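Local coordinates for synaptic vesicle membrane protein VAT-1 homolog-like (Homo sapiens, PDB 4A27) that is probably an oxidoreductase of the quinone oxidoreductase branch of the zinc-containing alcohol dehydrogenase family, its precise reaction and substrate not being established, at residues P112-F117 and N305-K310; G65-G70 and F123-V128; T129-L134 and R294-K299. All coordinates share one frame; numbering follows the deposited sequence.

Overall arrangement
Contact 2 is the buried one, contact 1 lies at the surface, and contact 3 falls between, partly covered. Contacts 2 and 3 use successive turns of helix 124-137: its first turn receives a glutamate from strand 67-75, and the turns that follow cross helix 290-305. That second helix ends in the loop of contact 1, where 305-310 faces the loop leading from strand 108-110 into helix 117-121. Their chemistry differs with place: contact 1 rests on a long salt bridge and an asparagine against a proline ring, contact 2 on a buried carboxylate binding backbone N-H and water, contact 3 on aliphatic and aromatic packing. Contacts 1 and 2 also touch through Ile309, packed on Phe123 and Phe127.

Contact 1: residues P112-F117 and N305-K310; sequences PDDMSF and NQKKIK
In both Asp114 (chi1 -82°) and Lys307 (chi1 -45°) the CG lies anti to the carbonyl carbon, and the lysine bends once more at chi2 (-71°) before running out straight. That bend carries NZ across to the aspartate, the two side chains meeting at about a right angle. The resulting salt bridge is long, 3.7 Å from Asp114 OD2 to Lys307 NZ, and both residues are solvent-exposed, so it is probably a weak electrostatic link. Beside it, the amide oxygen of Asn305 rests against the proline ring, OD1 coming within 3.5 Å of Pro112 CG and nearly as close to CB. The first segment opens with a type I beta turn, Pro112 to Met115, closed by Met115 N to Pro112 O at 3.0 Å; in the second, helix 290-305 ends and Lys307, with positive phi, leaves it in a Schellman motif. Just past the first turn, Ser116 is the N-cap of helix 117-121, its OG accepting from Glu119 N. The loops thus meet where one helix ends and another is about to begin. Beneath this polar surface, Met115 packs on Tyr304 and Phe123. Lys310 NZ makes a second surface salt bridge, with Glu119.

Contact 2: residues G65-G70 and F123-V128; sequences GFECSG and FPMNFV
Glu67 reaches from strand 67-70 straight at the first turn of helix 124-128, its chain fully extended with CG anti to the backbone N (chi1 171°), and passes obliquely over Pro124 and Met125. Its two carboxylate oxygens do different work. OE2 accepts the backbone N-H of Met125 at 2.9 Å, a fairly straight bond (158°) whose donor stands above the carboxylate plane, 46° out of it. The same OE2 receives a water at 2.6 Å, and that water in turn accepts from Asn126 N at 2.7 Å. OE1 looks elsewhere, to Lys337 NZ in a salt bridge and to Asn43 ND2. Carbons of the helix lie close on the carboxylate: Pro124 CD is 3.2 Å from Glu67 OE2, and Met125 CG is 3.4 Å from Glu67 CD. An alanine here would probably leave Met125 N and the bridging water without their acceptor and Lys337 without the mate for its charge. The acid joins strand 67-75, in the GroES-like region of this dehydrogenase fold, to helix 124-137. Two N-H groups of a helix's first turn, one bound directly and one through water, together with a lysine, would be expected to stabilise the buried carboxylate as an anion.

Contact 3: residues T129-L134 and R294-K299; sequences TAYVML and RGVVEK. With EDO (1,2-ethanediol), chain E.
What stands out is how the Tyr131 hydroxyl is met: its nearest partner on the other helix is a methylene, Lys299 CD, only 3.1 Å from Tyr131 OH, while the ammonium group Lys299 NZ stays 4.0 Å from that oxygen. The lysine crosses the phenol at about a right angle, its aliphatic part laid against the hydroxyl end of the tyrosine, and no hydrogen bond joins the two. Further back along the ring, Val296 CG1 approaches obliquely, 3.6 Å from Tyr131 CD1, and also lies close to CB and CG of the tyrosine. With chi1 at -169°, Tyr131 holds its CG anti to the backbone N, which sends the ring along the flank of Val296, the two side chains sliding past each other in opposite directions. The other methyl of the valine, CG2, turns to the next residue and meets Val132 CG2 at 3.9 Å. Val296 is therefore shared between two neighbouring residues of helix 129-134, and its CG1 also packs on Val128, one turn earlier. The ring of Phe135 also meets that of Tyr131, their planes at about 50°. Arg294 takes no part in the helix packing; its NH2 bonds Val108 O. A 1,2-ethanediol, probably from the crystallisation liquor, lies at the guanidinium edge, but Arg294 NE to its O1, 2.3 Å, is too short to trust. The segment axes cross at 109°. Such a steep helix-on-helix crossing, filled by valine methyls and one aromatic ring, is plain packing between helix 124-137 and helix 290-305 of the medium-chain dehydrogenase fold.

Contact 1: residues P112-F117 and N305-K310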
ATOM      1  N   PRO A 112     -13.518 -25.297 -12.906  1.00 46.92           N
ATOM      2  CA  PRO A 112     -12.995 -26.603 -13.312  1.00 49.74           C
ATOM      3  C   PRO A 112     -13.929 -27.759 -12.971  1.00 57.12           C
ATOM      4  O   PRO A 112     -14.683 -27.688 -11.988  1.00 52.88           O
ATOM      5  CB  PRO A 112     -11.702 -26.749 -12.489  1.00 46.78           C
ATOM      6  CG  PRO A 112     -11.489 -25.457 -11.771  1.00 48.05           C
ATOM      7  CD  PRO A 112     -12.796 -24.728 -11.751  1.00 51.63           C
ATOM      8  N   ASP A 113     -13.825 -28.839 -13.743  1.00 63.43           N
ATOM      9  CA  ASP A 113     -14.649 -30.046 -13.547  1.00 59.51           C
ATOM     10  C   ASP A 113     -14.436 -30.680 -12.168  1.00 60.07           C
ATOM     11  O   ASP A 113     -15.347 -31.280 -11.611  1.00 60.33           O
ATOM     12  CB  ASP A 113     -14.339 -31.090 -14.647  1.00 69.27           C
ATOM     13  CG  ASP A 113     -14.727 -30.615 -16.071  1.00 71.55           C
ATOM     14  OD1 ASP A 113     -15.550 -29.676 -16.224  1.00 56.90           O
ATOM     15  OD2 ASP A 113     -14.206 -31.187 -17.047  1.00 68.79           O
ATOM     16  N   ASP A 114     -13.237 -30.527 -11.617  1.00 55.71           N
ATOM     17  CA  ASP A 114     -12.892 -31.078 -10.308  1.00 57.72           C
ATOM     18  C   ASP A 114     -13.579 -30.347  -9.147  1.00 50.10           C
ATOM     19  O   ASP A 114     -13.618 -30.864  -8.042  1.00 52.63           O
ATOM     20  CB  ASP A 114     -11.376 -30.981 -10.084  1.00 63.48           C
ATOM     21  CG  ASP A 114     -10.613 -32.100 -10.734  1.00 95.60           C
ATOM     22  OD1 ASP A 114     -11.206 -32.862 -11.530  1.00105.42           O
ATOM     23  OD2 ASP A 114      -9.404 -32.213 -10.442  1.00105.25           O
ATOM     24  N   MET A 115     -14.046 -29.128  -9.396  1.00 58.55           N
ATOM     25  CA  MET A 115     -14.591 -28.287  -8.347  1.00 61.83           C
ATOM     26  C   MET A 115     -16.112 -28.497  -8.198  1.00 54.79           C
ATOM     27  O   MET A 115     -16.850 -28.300  -9.135  1.00 47.58           O
ATOM     28  CB  MET A 115     -14.247 -26.821  -8.646  1.00 47.69           C
ATOM     29  CG  MET A 115     -14.671 -25.862  -7.539  1.00 49.50           C
ATOM     30  SD  MET A 115     -14.310 -24.117  -7.931  1.00 44.77           S
ATOM     31  CE  MET A 115     -12.542 -24.169  -7.600  1.00 45.50           C
ATOM     32  N   SER A 116     -16.569 -28.880  -7.005  1.00 46.58           N
ATOM     33  CA  SER A 116     -17.970 -29.163  -6.765  1.00 40.96           C
ATOM     34  C   SER A 116     -18.700 -27.825  -6.675  1.00 43.15           C
ATOM     35  O   SER A 116     -18.038 -26.775  -6.551  1.00 40.28           O
ATOM     36  CB  SER A 116     -18.144 -29.880  -5.431  1.00 40.94           C
ATOM     37  OG  SER A 116     -17.831 -28.982  -4.394  1.00 45.69           O
ATOM     38  N   PHE A 117     -20.030 -27.851  -6.756  1.00 36.10           N
ATOM     39  CA  PHE A 117     -20.808 -26.593  -6.706  1.00 44.03           C
ATOM     40  C   PHE A 117     -20.710 -25.914  -5.345  1.00 40.72           C
ATOM     41  O   PHE A 117     -20.692 -24.676  -5.274  1.00 44.01           O
ATOM     42  CB  PHE A 117     -22.285 -26.802  -7.069  1.00 47.30           C
ATOM     43  CG  PHE A 117     -22.495 -27.173  -8.508  1.00 52.67           C
ATOM     44  CD1 PHE A 117     -22.286 -26.236  -9.510  1.00 47.43           C
ATOM     45  CD2 PHE A 117     -22.851 -28.464  -8.863  1.00 59.16           C
ATOM     46  CE1 PHE A 117     -22.459 -26.569 -10.847  1.00 55.41           C
ATOM     47  CE2 PHE A 117     -23.007 -28.809 -10.196  1.00 47.73           C
ATOM     48  CZ  PHE A 117     -22.812 -27.856 -11.186  1.00 48.05           C
ATOM     49  N   ASN A 305      -6.054 -25.474  -9.294  1.00 41.38           N
ATOM     50  CA  ASN A 305      -5.661 -26.607 -10.174  1.00 44.77           C
ATOM     51  C   ASN A 305      -4.299 -27.228  -9.852  1.00 42.20           C
ATOM     52  O   ASN A 305      -4.087 -28.407 -10.084  1.00 56.50           O
ATOM     53  CB  ASN A 305      -5.696 -26.152 -11.631  1.00 43.17           C
ATOM     54  CG  ASN A 305      -7.142 -25.925 -12.144  1.00 42.82           C
ATOM     55  OD1 ASN A 305      -8.102 -26.370 -11.536  1.00 53.94           O
ATOM     56  ND2 ASN A 305      -7.283 -25.193 -13.231  1.00 57.55           N
ATOM     57  N   GLN A 306      -3.375 -26.421  -9.353  1.00 39.61           N
ATOM     58  CA  GLN A 306      -2.118 -26.916  -8.841  1.00 47.08           C
ATOM     59  C   GLN A 306      -2.244 -27.427  -7.400  1.00 57.36           C
ATOM     60  O   GLN A 306      -1.237 -27.813  -6.791  1.00 52.20           O
ATOM     61  CB  GLN A 306      -1.063 -25.813  -8.890  1.00 50.02           C
ATOM     62  CG  GLN A 306      -0.692 -25.356 -10.288  1.00 54.25           C
ATOM     63  CD  GLN A 306       0.221 -24.118 -10.271  1.00 63.52           C
ATOM     64  OE1 GLN A 306       0.321 -23.415  -9.273  1.00 65.32           O
ATOM     65  NE2 GLN A 306       0.889 -23.862 -11.385  1.00 87.18           N
ATOM     66  N   LYS A 307      -3.461 -27.414  -6.849  1.00 50.21           N
ATOM     67  CA  LYS A 307      -3.743 -27.970  -5.512  1.00 45.22           C
ATOM     68  C   LYS A 307      -3.056 -27.192  -4.425  1.00 42.25           C
ATOM     69  O   LYS A 307      -2.790 -27.721  -3.364  1.00 55.79           O
ATOM     70  CB  LYS A 307      -3.329 -29.451  -5.404  1.00 60.08           C
ATOM     71  CG  LYS A 307      -3.739 -30.318  -6.578  1.00 70.42           C
ATOM     72  CD  LYS A 307      -5.241 -30.534  -6.592  1.00 68.61           C
ATOM     73  CE  LYS A 307      -5.647 -31.460  -7.699  1.00 58.62           C
ATOM     74  NZ  LYS A 307      -7.108 -31.706  -7.608  1.00 76.40           N
ATOM     75  N   LYS A 308      -2.815 -25.916  -4.667  1.00 44.71           N
ATOM     76  CA  LYS A 308      -2.249 -25.044  -3.651  1.00 44.27           C
ATOM     77  C   LYS A 308      -3.269 -24.328  -2.792  1.00 44.03           C
ATOM     78  O   LYS A 308      -2.925 -23.840  -1.740  1.00 38.21           O
ATOM     79  CB  LYS A 308      -1.334 -24.029  -4.297  1.00 43.60           C
ATOM     80  CG  LYS A 308      -0.018 -24.705  -4.795  1.00 44.01           C
ATOM     81  CD  LYS A 308       0.732 -23.813  -5.754  1.00 49.98           C
ATOM     82  CE  LYS A 308       2.126 -24.440  -6.169  1.00 53.02           C
ATOM     83  NZ  LYS A 308       3.188 -23.950  -5.255  1.00 68.31           N
ATOM     84  N   ILE A 309      -4.510 -24.236  -3.243  1.00 50.09           N
ATOM     85  CA  ILE A 309      -5.564 -23.690  -2.417  1.00 37.35           C
ATOM     86  C   ILE A 309      -6.835 -24.538  -2.565  1.00 42.85           C
ATOM     87  O   ILE A 309      -7.010 -25.226  -3.557  1.00 39.26           O
ATOM     88  CB  ILE A 309      -5.888 -22.209  -2.759  1.00 41.10           C
ATOM     89  CG1 ILE A 309      -6.379 -22.050  -4.190  1.00 41.40           C
ATOM     90  CG2 ILE A 309      -4.693 -21.227  -2.487  1.00 33.64           C
ATOM     91  CD1 ILE A 309      -7.038 -20.660  -4.402  1.00 48.67           C
ATOM     92  N   LYS A 310      -7.719 -24.446  -1.573  1.00 41.17           N
ATOM     93  CA  LYS A 310      -8.950 -25.204  -1.518  1.00 40.36           C
ATOM     94  C   LYS A 310      -9.884 -24.570  -0.472  1.00 42.34           C
ATOM     95  O   LYS A 310      -9.534 -24.460   0.702  1.00 38.20           O
ATOM     96  CB  LYS A 310      -8.652 -26.664  -1.159  1.00 56.38           C
ATOM     97  CG  LYS A 310      -9.886 -27.552  -1.015  1.00 71.64           C
ATOM     98  CD  LYS A 310      -9.503 -29.034  -0.853  1.00 52.45           C
ATOM     99  CE  LYS A 310     -10.657 -29.984  -1.218  1.00 69.78           C
ATOM    100  NZ  LYS A 310     -10.845 -30.134  -2.695  1.00 57.80           N
TER

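Contact 2: residues G65-G70 and F123-V128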
ATOM      1  N   GLY A  65     -28.242 -11.962  -1.244  1.00 51.26           N
ATOM      2  CA  GLY A  65     -27.139 -12.825  -1.642  1.00 40.08           C
ATOM      3  C   GLY A  65     -26.359 -12.295  -2.817  1.00 44.82           C
ATOM      4  O   GLY A  65     -26.945 -11.778  -3.788  1.00 46.32           O
ATOM      5  N   PHE A  66     -25.041 -12.479  -2.761  1.00 41.99           N
ATOM      6  CA  PHE A  66     -24.105 -11.892  -3.732  1.00 36.90           C
ATOM      7  C   PHE A  66     -23.238 -12.902  -4.496  1.00 36.62           C
ATOM      8  O   PHE A  66     -22.464 -12.517  -5.373  1.00 39.51           O
ATOM      9  CB  PHE A  66     -23.183 -10.928  -3.010  1.00 39.72           C
ATOM     10  CG  PHE A  66     -23.909  -9.784  -2.396  1.00 45.60           C
ATOM     11  CD1 PHE A  66     -24.388  -8.744  -3.182  1.00 47.78           C
ATOM     12  CD2 PHE A  66     -24.162  -9.756  -1.051  1.00 53.44           C
ATOM     13  CE1 PHE A  66     -25.091  -7.697  -2.624  1.00 52.42           C
ATOM     14  CE2 PHE A  66     -24.852  -8.707  -0.488  1.00 57.64           C
ATOM     15  CZ  PHE A  66     -25.321  -7.677  -1.284  1.00 51.83           C
ATOM     16  N   GLU A  67     -23.340 -14.176  -4.143  1.00 35.62           N
ATOM     17  CA  GLU A  67     -22.335 -15.176  -4.572  1.00 37.47           C
ATOM     18  C   GLU A  67     -23.072 -16.461  -4.769  1.00 37.12           C
ATOM     19  O   GLU A  67     -23.805 -16.868  -3.893  1.00 37.49           O
ATOM     20  CB  GLU A  67     -21.310 -15.303  -3.455  1.00 40.47           C
ATOM     21  CG  GLU A  67     -20.286 -16.389  -3.544  1.00 54.22           C
ATOM     22  CD  GLU A  67     -19.373 -16.354  -2.313  1.00 46.53           C
ATOM     23  OE1 GLU A  67     -19.854 -16.099  -1.171  1.00 42.85           O
ATOM     24  OE2 GLU A  67     -18.181 -16.524  -2.522  1.00 40.98           O
ATOM     25  N   CYS A  68     -22.903 -17.100  -5.919  1.00 36.37           N
ATOM     26  CA  CYS A  68     -23.556 -18.341  -6.186  1.00 35.85           C
ATOM     27  C   CYS A  68     -22.737 -19.166  -7.163  1.00 36.35           C
ATOM     28  O   CYS A  68     -21.757 -18.684  -7.748  1.00 38.65           O
ATOM     29  CB  CYS A  68     -24.959 -18.085  -6.758  1.00 46.44           C
ATOM     30  SG  CYS A  68     -24.930 -17.436  -8.486  1.00 48.36           S
ATOM     31  N   SER A  69     -23.142 -20.427  -7.326  1.00 39.45           N
ATOM     32  CA  SER A  69     -22.593 -21.280  -8.392  1.00 39.20           C
ATOM     33  C   SER A  69     -23.738 -22.084  -8.997  1.00 45.41           C
ATOM     34  O   SER A  69     -24.767 -22.322  -8.363  1.00 37.55           O
ATOM     35  CB  SER A  69     -21.507 -22.220  -7.859  1.00 38.30           C
ATOM     36  OG  SER A  69     -22.058 -23.144  -6.913  1.00 42.67           O
ATOM     37  N   GLY A  70     -23.571 -22.482 -10.248  1.00 42.16           N
ATOM     38  CA  GLY A  70     -24.564 -23.319 -10.882  1.00 43.75           C
ATOM     39  C   GLY A  70     -24.251 -23.577 -12.361  1.00 50.22           C
ATOM     40  O   GLY A  70     -23.091 -23.523 -12.788  1.00 46.74           O
ATOM     41  N   PHE A 123     -15.931 -20.015  -3.056  1.00 36.40           N
ATOM     42  CA  PHE A 123     -14.641 -19.606  -3.633  1.00 36.12           C
ATOM     43  C   PHE A 123     -14.480 -18.048  -3.836  1.00 48.99           C
ATOM     44  O   PHE A 123     -13.626 -17.440  -3.200  1.00 37.30           O
ATOM     45  CB  PHE A 123     -14.459 -20.344  -4.950  1.00 42.26           C
ATOM     46  CG  PHE A 123     -13.079 -20.335  -5.474  1.00 43.69           C
ATOM     47  CD1 PHE A 123     -12.126 -21.192  -4.945  1.00 53.00           C
ATOM     48  CD2 PHE A 123     -12.705 -19.471  -6.494  1.00 51.53           C
ATOM     49  CE1 PHE A 123     -10.821 -21.199  -5.436  1.00 60.29           C
ATOM     50  CE2 PHE A 123     -11.390 -19.481  -6.994  1.00 62.26           C
ATOM     51  CZ  PHE A 123     -10.459 -20.356  -6.460  1.00 50.22           C
ATOM     52  N   PRO A 124     -15.334 -17.408  -4.669  1.00 46.82           N
ATOM     53  CA  PRO A 124     -15.096 -16.022  -5.121  1.00 51.21           C
ATOM     54  C   PRO A 124     -14.987 -14.930  -4.066  1.00 35.62           C
ATOM     55  O   PRO A 124     -14.003 -14.214  -4.049  1.00 40.54           O
ATOM     56  CB  PRO A 124     -16.303 -15.704  -6.037  1.00 47.82           C
ATOM     57  CG  PRO A 124     -17.164 -16.870  -6.014  1.00 44.52           C
ATOM     58  CD  PRO A 124     -16.711 -17.837  -4.985  1.00 45.60           C
ATOM     59  N   MET A 125     -15.974 -14.770  -3.197  1.00 39.07           N
ATOM     60  CA  MET A 125     -15.889 -13.689  -2.219  1.00 37.90           C
ATOM     61  C   MET A 125     -14.627 -13.810  -1.376  1.00 41.74           C
ATOM     62  O   MET A 125     -13.831 -12.860  -1.315  1.00 35.12           O
ATOM     63  CB  MET A 125     -17.125 -13.633  -1.327  1.00 37.02           C
ATOM     64  CG  MET A 125     -18.378 -13.073  -2.019  1.00 61.48           C
ATOM     65  SD  MET A 125     -18.324 -11.274  -2.252  1.00 53.33           S
ATOM     66  CE  MET A 125     -18.929 -10.799  -0.616  1.00 43.00           C
ATOM     67  N   ASN A 126     -14.458 -14.961  -0.714  1.00 36.36           N
ATOM     68  CA  ASN A 126     -13.382 -15.108   0.248  1.00 31.84           C
ATOM     69  C   ASN A 126     -12.017 -15.054  -0.412  1.00 32.20           C
ATOM     70  O   ASN A 126     -11.108 -14.344   0.087  1.00 34.26           O
ATOM     71  CB  ASN A 126     -13.516 -16.363   1.103  1.00 30.64           C
ATOM     72  CG  ASN A 126     -14.722 -16.328   2.051  1.00 37.44           C
ATOM     73  OD1 ASN A 126     -15.305 -15.287   2.297  1.00 39.70           O
ATOM     74  ND2 ASN A 126     -15.088 -17.480   2.583  1.00 36.05           N
ATOM     75  N   PHE A 127     -11.831 -15.790  -1.504  1.00 35.59           N
ATOM     76  CA  PHE A 127     -10.506 -15.881  -2.080  1.00 32.73           C
ATOM     77  C   PHE A 127     -10.106 -14.635  -2.877  1.00 33.10           C
ATOM     78  O   PHE A 127      -8.930 -14.243  -2.849  1.00 33.56           O
ATOM     79  CB  PHE A 127     -10.299 -17.165  -2.884  1.00 34.26           C
ATOM     80  CG  PHE A 127     -10.020 -18.361  -2.013  1.00 34.23           C
ATOM     81  CD1 PHE A 127     -11.063 -19.023  -1.367  1.00 35.98           C
ATOM     82  CD2 PHE A 127      -8.711 -18.793  -1.800  1.00 36.99           C
ATOM     83  CE1 PHE A 127     -10.803 -20.101  -0.507  1.00 35.48           C
ATOM     84  CE2 PHE A 127      -8.441 -19.882  -0.947  1.00 35.85           C
ATOM     85  CZ  PHE A 127      -9.506 -20.532  -0.310  1.00 41.98           C
ATOM     86  N   VAL A 128     -11.056 -13.983  -3.552  1.00 32.85           N
ATOM     87  CA  VAL A 128     -10.717 -12.757  -4.253  1.00 33.64           C
ATOM     88  C   VAL A 128     -10.373 -11.681  -3.198  1.00 31.71           C
ATOM     89  O   VAL A 128      -9.442 -10.923  -3.365  1.00 30.44           O
ATOM     90  CB  VAL A 128     -11.852 -12.270  -5.230  1.00 38.81           C
ATOM     91  CG1 VAL A 128     -11.543 -10.933  -5.783  1.00 34.67           C
ATOM     92  CG2 VAL A 128     -12.058 -13.272  -6.405  1.00 36.32           C
TER
HETATM   93  O   HOH W   1     -16.326 -16.929  -0.717  1.00 30.46           O

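Contact 3: residues T129-L134 and R294-K299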
ATOM      1  N   THR A 129     -11.117 -11.619  -2.105  1.00 34.16           N
ATOM      2  CA  THR A 129     -10.830 -10.620  -1.080  1.00 36.04           C
ATOM      3  C   THR A 129      -9.407 -10.804  -0.561  1.00 31.29           C
ATOM      4  O   THR A 129      -8.619  -9.872  -0.461  1.00 30.64           O
ATOM      5  CB  THR A 129     -11.863 -10.729   0.062  1.00 34.28           C
ATOM      6  OG1 THR A 129     -13.143 -10.398  -0.460  1.00 36.55           O
ATOM      7  CG2 THR A 129     -11.533  -9.823   1.260  1.00 28.87           C
ATOM      8  N   ALA A 130      -9.105 -12.027  -0.201  1.00 32.45           N
ATOM      9  CA  ALA A 130      -7.805 -12.401   0.318  1.00 33.49           C
ATOM     10  C   ALA A 130      -6.709 -12.032  -0.657  1.00 31.74           C
ATOM     11  O   ALA A 130      -5.716 -11.422  -0.299  1.00 32.06           O
ATOM     12  CB  ALA A 130      -7.791 -13.915   0.595  1.00 28.11           C
ATOM     13  N   TYR A 131      -6.920 -12.343  -1.917  1.00 33.64           N
ATOM     14  CA  TYR A 131      -5.880 -12.156  -2.903  1.00 33.91           C
ATOM     15  C   TYR A 131      -5.649 -10.664  -3.116  1.00 33.36           C
ATOM     16  O   TYR A 131      -4.491 -10.179  -3.163  1.00 32.14           O
ATOM     17  CB  TYR A 131      -6.262 -12.826  -4.227  1.00 32.11           C
ATOM     18  CG  TYR A 131      -5.146 -12.885  -5.185  1.00 34.60           C
ATOM     19  CD1 TYR A 131      -4.813 -11.803  -5.979  1.00 35.37           C
ATOM     20  CD2 TYR A 131      -4.361 -14.026  -5.276  1.00 35.21           C
ATOM     21  CE1 TYR A 131      -3.716 -11.870  -6.859  1.00 41.39           C
ATOM     22  CE2 TYR A 131      -3.306 -14.084  -6.133  1.00 36.43           C
ATOM     23  CZ  TYR A 131      -2.977 -13.002  -6.929  1.00 41.55           C
ATOM     24  OH  TYR A 131      -1.899 -13.120  -7.821  1.00 43.50           O
ATOM     25  N   VAL A 132      -6.744  -9.922  -3.221  1.00 33.29           N
ATOM     26  CA  VAL A 132      -6.616  -8.537  -3.560  1.00 36.51           C
ATOM     27  C   VAL A 132      -5.943  -7.787  -2.419  1.00 37.09           C
ATOM     28  O   VAL A 132      -5.100  -6.891  -2.668  1.00 33.26           O
ATOM     29  CB  VAL A 132      -7.944  -7.899  -3.971  1.00 39.77           C
ATOM     30  CG1 VAL A 132      -7.715  -6.441  -4.203  1.00 40.93           C
ATOM     31  CG2 VAL A 132      -8.490  -8.546  -5.259  1.00 38.67           C
ATOM     32  N   MET A 133      -6.289  -8.139  -1.180  1.00 38.07           N
ATOM     33  CA  MET A 133      -5.666  -7.474  -0.041  1.00 35.28           C
ATOM     34  C   MET A 133      -4.176  -7.718   0.042  1.00 38.40           C
ATOM     35  O   MET A 133      -3.421  -6.801   0.376  1.00 32.22           O
ATOM     36  CB  MET A 133      -6.333  -7.878   1.258  1.00 35.75           C
ATOM     37  CG  MET A 133      -7.773  -7.391   1.376  1.00 37.89           C
ATOM     38  SD  MET A 133      -8.469  -7.623   3.059  1.00 41.23           S
ATOM     39  CE  MET A 133      -8.241  -9.434   3.178  1.00 31.86           C
ATOM     40  N   LEU A 134      -3.771  -8.969  -0.172  1.00 31.36           N
ATOM     41  CA  LEU A 134      -2.408  -9.352   0.024  1.00 29.31           C
ATOM     42  C   LEU A 134      -1.498  -8.884  -1.085  1.00 34.25           C
ATOM     43  O   LEU A 134      -0.341  -8.552  -0.813  1.00 34.43           O
ATOM     44  CB  LEU A 134      -2.265 -10.876   0.118  1.00 30.52           C
ATOM     45  CG  LEU A 134      -2.751 -11.565   1.400  1.00 31.97           C
ATOM     46  CD1 LEU A 134      -2.729 -13.138   1.190  1.00 28.12           C
ATOM     47  CD2 LEU A 134      -1.948 -11.053   2.672  1.00 34.67           C
ATOM     48  N   ARG A 294     -11.222 -10.353 -12.752  1.00 43.55           N
ATOM     49  CA  ARG A 294     -11.125 -11.539 -13.599  1.00 38.13           C
ATOM     50  C   ARG A 294      -9.700 -12.039 -13.645  1.00 50.08           C
ATOM     51  O   ARG A 294      -9.473 -13.264 -13.632  1.00 45.87           O
ATOM     52  CB  ARG A 294     -11.638 -11.266 -15.017  1.00 48.39           C
ATOM     53  CG  ARG A 294     -11.602 -12.489 -15.961  1.00 50.29           C
ATOM     54  CD  ARG A 294     -12.500 -12.316 -17.218  1.00 55.40           C
ATOM     55  NE  ARG A 294     -13.873 -12.078 -16.783  1.00 52.00           N
ATOM     56  CZ  ARG A 294     -14.789 -13.021 -16.548  1.00 46.71           C
ATOM     57  NH1 ARG A 294     -14.564 -14.295 -16.802  1.00 43.21           N
ATOM     58  NH2 ARG A 294     -15.966 -12.674 -16.085  1.00 48.52           N
ATOM     59  N   GLY A 295      -8.746 -11.108 -13.741  1.00 43.32           N
ATOM     60  CA  GLY A 295      -7.333 -11.433 -13.565  1.00 45.31           C
ATOM     61  C   GLY A 295      -7.027 -12.160 -12.265  1.00 45.10           C
ATOM     62  O   GLY A 295      -6.380 -13.202 -12.275  1.00 45.35           O
ATOM     63  N   VAL A 296      -7.517 -11.625 -11.143  1.00 36.35           N
ATOM     64  CA  VAL A 296      -7.389 -12.312  -9.851  1.00 34.26           C
ATOM     65  C   VAL A 296      -8.005 -13.707  -9.862  1.00 33.40           C
ATOM     66  O   VAL A 296      -7.355 -14.685  -9.477  1.00 38.70           O
ATOM     67  CB  VAL A 296      -8.031 -11.464  -8.730  1.00 35.01           C
ATOM     68  CG1 VAL A 296      -8.148 -12.252  -7.388  1.00 28.90           C
ATOM     69  CG2 VAL A 296      -7.232 -10.162  -8.591  1.00 36.56           C
ATOM     70  N   VAL A 297      -9.222 -13.837 -10.378  1.00 41.15           N
ATOM     71  CA  VAL A 297      -9.888 -15.167 -10.410  1.00 31.25           C
ATOM     72  C   VAL A 297      -9.123 -16.190 -11.253  1.00 39.83           C
ATOM     73  O   VAL A 297      -9.020 -17.367 -10.894  1.00 35.76           O
ATOM     74  CB  VAL A 297     -11.311 -15.077 -10.900  1.00 35.80           C
ATOM     75  CG1 VAL A 297     -11.857 -16.472 -11.193  1.00 32.39           C
ATOM     76  CG2 VAL A 297     -12.202 -14.345  -9.883  1.00 33.12           C
ATOM     77  N   GLU A 298      -8.560 -15.733 -12.360  1.00 35.41           N
ATOM     78  CA  GLU A 298      -7.785 -16.626 -13.217  1.00 43.64           C
ATOM     79  C   GLU A 298      -6.560 -17.148 -12.502  1.00 36.51           C
ATOM     80  O   GLU A 298      -6.277 -18.360 -12.533  1.00 43.59           O
ATOM     81  CB  GLU A 298      -7.380 -15.926 -14.521  1.00 45.43           C
ATOM     82  CG  GLU A 298      -8.542 -15.716 -15.477  1.00 61.96           C
ATOM     83  CD  GLU A 298      -8.141 -14.971 -16.781  1.00 77.76           C
ATOM     84  OE1 GLU A 298      -6.940 -14.674 -16.983  1.00 69.83           O
ATOM     85  OE2 GLU A 298      -9.032 -14.686 -17.609  1.00 70.56           O
ATOM     86  N   LYS A 299      -5.855 -16.269 -11.797  1.00 43.92           N
ATOM     87  CA  LYS A 299      -4.752 -16.726 -10.967  1.00 41.96           C
ATOM     88  C   LYS A 299      -5.258 -17.628  -9.806  1.00 46.63           C
ATOM     89  O   LYS A 299      -4.651 -18.647  -9.521  1.00 41.14           O
ATOM     90  CB  LYS A 299      -3.947 -15.544 -10.403  1.00 47.02           C
ATOM     91  CG  LYS A 299      -3.262 -14.659 -11.470  1.00 50.75           C
ATOM     92  CD  LYS A 299      -2.639 -13.390 -10.801  1.00 64.79           C
ATOM     93  CE  LYS A 299      -2.480 -12.178 -11.737  1.00 86.19           C
ATOM     94  NZ  LYS A 299      -2.827 -10.872 -11.052  1.00 69.81           N
TER
HETATM   95  C1  EDO E1389     -13.365  -9.236 -18.634  1.00 73.36           C
HETATM   96  O1  EDO E1389     -14.082  -9.898 -17.569  1.00 40.22           O
HETATM   97  C2  EDO E1389     -13.788  -7.854 -18.259  1.00 78.01           C
HETATM   98  O2  EDO E1389     -14.518  -8.313 -17.116  1.00 34.16           O